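Solute-binding protein (Thermoactinomyces vulgaris, PDB 2ZYO) binds maltotetraose and probably serves as the extracellular receptor that hands cyclodextrins and maltodextrins to a sugar transporter. Local coordinates at residues A[332-335]-A[336-339]; A[373-377]-A[378-382]. One frame throughout, in Å; residues are numbered along the deposited sequence.

Contact 1: residues A[332-335]-A[336-339]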
loop_
_atom_site.group_PDB
_atom_site.type_symbol
_atom_site.label_atom_id
_atom_site.label_comp_id
_atom_site.label_asym_id
_atom_site.label_seq_id
_atom_site.Cartn_x
_atom_site.Cartn_y
_atom_site.Cartn_z
ATOM N N LYS A 332 17.955 2.624 -6.518
ATOM C CA LYS A 332 18.904 2.556 -5.404
ATOM C C LYS A 332 19.659 3.859 -5.131
ATOM O O LYS A 332 20.034 4.129 -3.988
ATOM C CB LYS A 332 19.889 1.401 -5.604
ATOM C CG LYS A 332 19.234 0.023 -5.587
ATOM C CD LYS A 332 20.257 -1.100 -5.677
ATOM C CE LYS A 332 20.859 -1.436 -4.317
ATOM N NZ LYS A 332 19.866 -2.014 -3.364
ATOM N N ASN A 333 19.882 4.655 -6.173
ATOM C CA ASN A 333 20.638 5.901 -6.030
ATOM C C ASN A 333 19.767 7.162 -6.020
ATOM O O ASN A 333 20.277 8.284 -6.111
ATOM C CB ASN A 333 21.738 5.991 -7.095
ATOM C CG ASN A 333 22.740 4.844 -7.007
ATOM O OD1 ASN A 333 22.744 4.069 -6.046
ATOM N ND2 ASN A 333 23.592 4.730 -8.017
ATOM N N ASN A 334 18.456 6.965 -5.901
ATOM C CA ASN A 334 17.506 8.062 -5.742
ATOM C C ASN A 334 17.188 8.276 -4.259
ATOM O O ASN A 334 16.607 7.394 -3.619
ATOM C CB ASN A 334 16.227 7.781 -6.540
ATOM C CG ASN A 334 15.299 8.988 -6.618
ATOM O OD1 ASN A 334 15.149 9.747 -5.658
ATOM N ND2 ASN A 334 14.660 9.158 -7.765
ATOM N N PRO A 335 17.559 9.452 -3.712
ATOM C CA PRO A 335 17.467 9.744 -2.274
ATOM C C PRO A 335 16.049 9.769 -1.700
ATOM O O PRO A 335 15.881 9.681 -0.483
ATOM C CB PRO A 335 18.102 11.136 -2.159
ATOM C CG PRO A 335 17.938 11.739 -3.505
ATOM C CD PRO A 335 18.108 10.599 -4.461
ATOM N N VAL A 336 15.041 9.897 -2.556
ATOM C CA VAL A 336 13.660 9.949 -2.083
ATOM C C VAL A 336 12.872 8.702 -2.507
ATOM O O VAL A 336 11.644 8.648 -2.369
ATOM C CB VAL A 336 12.940 11.250 -2.525
ATOM C CG1 VAL A 336 11.861 11.590 -1.542
ATOM C CG2 VAL A 336 13.918 12.420 -2.601
ATOM N N VAL A 337 13.594 7.697 -3.000
ATOM C CA VAL A 337 12.983 6.457 -3.487
ATOM C C VAL A 337 13.600 5.220 -2.820
ATOM O O VAL A 337 12.878 4.320 -2.380
ATOM C CB VAL A 337 13.071 6.358 -5.040
ATOM C CG1 VAL A 337 12.707 4.965 -5.534
ATOM C CG2 VAL A 337 12.174 7.406 -5.693
ATOM N N ASN A 338 14.929 5.199 -2.736
ATOM C CA ASN A 338 15.685 4.050 -2.226
ATOM C C ASN A 338 15.188 3.520 -0.877
ATOM O O ASN A 338 15.005 2.313 -0.712
ATOM C CB ASN A 338 17.180 4.394 -2.161
ATOM C CG ASN A 338 18.055 3.193 -1.833
ATOM O OD1 ASN A 338 17.894 2.110 -2.397
ATOM N ND2 ASN A 338 19.009 3.394 -0.933
ATOM N N GLY A 339 14.959 4.428 0.073
ATOM C CA GLY A 339 14.477 4.067 1.408
ATOM C C GLY A 339 13.114 3.398 1.412
ATOM O O GLY A 339 12.882 2.449 2.168
#

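Contact 2: residues A[373-377]-A[378-382]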
loop_
_atom_site.group_PDB
_atom_site.type_symbol
_atom_site.label_atom_id
_atom_site.label_comp_id
_atom_site.label_asym_id
_atom_site.label_seq_id
_atom_site.Cartn_x
_atom_site.Cartn_y
_atom_site.Cartn_z
ATOM N N GLY A 373 -6.390 7.971 26.669
ATOM C CA GLY A 373 -6.356 7.407 28.018
ATOM C C GLY A 373 -7.723 7.015 28.549
ATOM O O GLY A 373 -7.915 6.894 29.761
ATOM N N LYS A 374 -8.672 6.813 27.638
ATOM C CA LYS A 374 -10.035 6.435 28.008
ATOM C C LYS A 374 -10.133 4.951 28.345
ATOM O O LYS A 374 -10.939 4.550 29.187
ATOM C CB LYS A 374 -11.020 6.799 26.896
ATOM C CG LYS A 374 -11.253 8.295 26.755
ATOM C CD LYS A 374 -12.281 8.611 25.685
ATOM C CE LYS A 374 -12.510 10.112 25.581
ATOM N NZ LYS A 374 -13.446 10.461 24.480
ATOM N N GLN A 375 -9.308 4.144 27.679
ATOM C CA GLN A 375 -9.268 2.701 27.903
ATOM C C GLN A 375 -7.841 2.170 27.915
ATOM O O GLN A 375 -6.940 2.774 27.331
ATOM C CB GLN A 375 -10.058 1.970 26.820
ATOM C CG GLN A 375 -11.561 2.056 26.971
ATOM C CD GLN A 375 -12.282 1.263 25.909
ATOM O OE1 GLN A 375 -12.162 1.547 24.717
ATOM N NE2 GLN A 375 -13.038 0.257 26.332
ATOM N N THR A 376 -7.646 1.035 28.580
ATOM C CA THR A 376 -6.367 0.336 28.541
ATOM C C THR A 376 -6.232 -0.355 27.180
ATOM O O THR A 376 -7.242 -0.619 26.524
ATOM C CB THR A 376 -6.241 -0.724 29.663
ATOM O OG1 THR A 376 -7.183 -1.780 29.437
ATOM C CG2 THR A 376 -6.475 -0.104 31.042
ATOM N N PRO A 377 -4.989 -0.626 26.739
ATOM C CA PRO A 377 -4.769 -1.409 25.521
ATOM C C PRO A 377 -5.630 -2.675 25.432
ATOM O O PRO A 377 -6.271 -2.901 24.405
ATOM C CB PRO A 377 -3.283 -1.757 25.611
ATOM C CG PRO A 377 -2.699 -0.568 26.280
ATOM C CD PRO A 377 -3.713 -0.177 27.324
ATOM N N GLU A 378 -5.657 -3.472 26.502
ATOM C CA GLU A 378 -6.424 -4.722 26.530
ATOM C C GLU A 378 -7.924 -4.490 26.334
ATOM O O GLU A 378 -8.561 -5.192 25.548
ATOM C CB GLU A 378 -6.168 -5.485 27.834
ATOM C CG GLU A 378 -6.797 -6.877 27.896
ATOM C CD GLU A 378 -6.530 -7.581 29.215
ATOM O OE1 GLU A 378 -5.346 -7.837 29.531
ATOM O OE2 GLU A 378 -7.507 -7.881 29.938
ATOM N N GLN A 379 -8.472 -3.508 27.052
ATOM C CA GLN A 379 -9.897 -3.170 26.973
ATOM C C GLN A 379 -10.288 -2.682 25.578
ATOM O O GLN A 379 -11.306 -3.107 25.029
ATOM C CB GLN A 379 -10.263 -2.104 28.015
ATOM C CG GLN A 379 -10.235 -2.575 29.467
ATOM C CD GLN A 379 -10.268 -1.423 30.467
ATOM O OE1 GLN A 379 -9.846 -0.301 30.165
ATOM N NE2 GLN A 379 -10.765 -1.700 31.668
ATOM N N ALA A 380 -9.471 -1.793 25.013
ATOM C CA ALA A 380 -9.737 -1.219 23.695
ATOM C C ALA A 380 -9.682 -2.272 22.593
ATOM O O ALA A 380 -10.523 -2.275 21.692
ATOM C CB ALA A 380 -8.773 -0.082 23.401
ATOM N N LEU A 381 -8.699 -3.169 22.675
ATOM C CA LEU A 381 -8.542 -4.224 21.675
ATOM C C LEU A 381 -9.653 -5.264 21.768
ATOM O O LEU A 381 -10.164 -5.713 20.743
ATOM C CB LEU A 381 -7.170 -4.896 21.786
ATOM C CG LEU A 381 -5.944 -4.071 21.377
ATOM C CD1 LEU A 381 -4.680 -4.848 21.683
ATOM C CD2 LEU A 381 -5.989 -3.662 19.907
ATOM N N ASN A 382 -10.022 -5.638 22.991
ATOM C CA ASN A 382 -11.133 -6.563 23.210
ATOM C C ASN A 382 -12.434 -6.032 22.622
ATOM O O ASN A 382 -13.164 -6.766 21.951
ATOM C CB ASN A 382 -11.304 -6.870 24.700
ATOM C CG ASN A 382 -10.316 -7.909 25.202
ATOM O OD1 ASN A 382 -9.665 -8.605 24.417
ATOM N ND2 ASN A 382 -10.210 -8.029 26.521
#

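Contact 1: residues A[332-335]-A[336-339]
The backbone carbonyl of K332 meets the side-chain amide of N338 from above: its O stands 3.1 Å from N338 CG, over the flat face of the carboxamide. The approach is a close contact without a hydrogen bond, since neither amide N-H points at the oxygen. N338 CG lies anti to its own backbone N (chi1 -172°), which carries the group back beneath the end of helix 329-332. Two residues on, N334 bends the chain toward the next helix. Its OD1 accepts from V336 N at 3.1 Å, closing an Asx turn around P335, while its main-chain O takes two donors, V337 N at 3.1 Å from above the carbonyl plane and N338 N at 2.9 Å almost straight along the C=O. The V337 bond closes a type I beta turn with P335 and V336 at its corners, and the N338 bond leads into helix 338-344. V337 CG2 rests 3.6 Å from N334 CG, over the face of that amide, and both residues also pack on F313 of helix 306-316. Putting an alanine at N334 would probably leave V336 N without its acceptor and V337 CG2 without the flat surface it lies on. P335 follows, with its CG 4.2 Å from V336 CG2; the valine itself reaches I252, Q256, V262 and V264.

Contact 2: residues A[373-377]-A[378-382]
T376 and Q379 exchange hydrogen bonds across the first turn of helix 377-394. In one direction Q379 N donates to T376 OG1 over 3.2 Å; in the other, T376 N donates to Q379 OE1 over 3.0 Å, nearly straight at the hydrogen (174°) and tilted modestly from the carbonyl plane of the side-chain amide. The threonine hydroxyl sits between its backbone N and carbonyl carbon (chi1 66°), a setting that turns OG1 in over the helix start, where Q379 N can find it. The methyl CG2 comes up to the same amide oxygen beside the hydroxyl, 3.5 Å from Q379 OE1, so that both branches of T376 border the glutamine end.

Behind this pair the main chain takes over. A380 N reaches T376 O at 2.9 Å and L381 N reaches P377 O at 3.0 Å, the first rungs of the helical ladder, and P377, in the first turn, has no N-H that would need an acceptor. The side chain of Q375 runs across that of Q379 at a slant, its OE1 3.8 Å from A380 CA and the two amide planes 32° apart; its NE2 is hydrogen-bonded to OD2 of D383, one turn beyond Q379.

Further out, two neighbouring helices lie against the turn. P377 packs on M212, N213 and Q216 of helix 206-220, and L381 shares M212 with it, while A380 lies against A366 and V370 of helix 360-371 and Q375 against F369. That helix ends in a Schellman motif at G373, so the chain leaves one helix and enters the next within a few residues, and the entrance is a capping box, with threonine as N-cap and glutamine in the role of its reciprocal partner.

In the fold
Both contacts solve the same problem, starting a helix after a short connection, and they do so at distant places: their centres are 39 Å apart and the nearest atoms about 27 Å. Contact 1 comes first along the chain and opens helix 338-344; strand 348-349 and helix 360-371 follow, and contact 2 opens helix 377-394, the last of the chain. They share no element of structure. Contact 1 sits against helices 252-257 and 306-316 and strand 262-265, contact 2 between helices 206-220 and 360-371. The link with the sugar is indirect: helix 360-371, which backs contact 2, carries the pocket residues W360 and N364, whereas the side chain of L381 remains about 14 Å from a bound glucose.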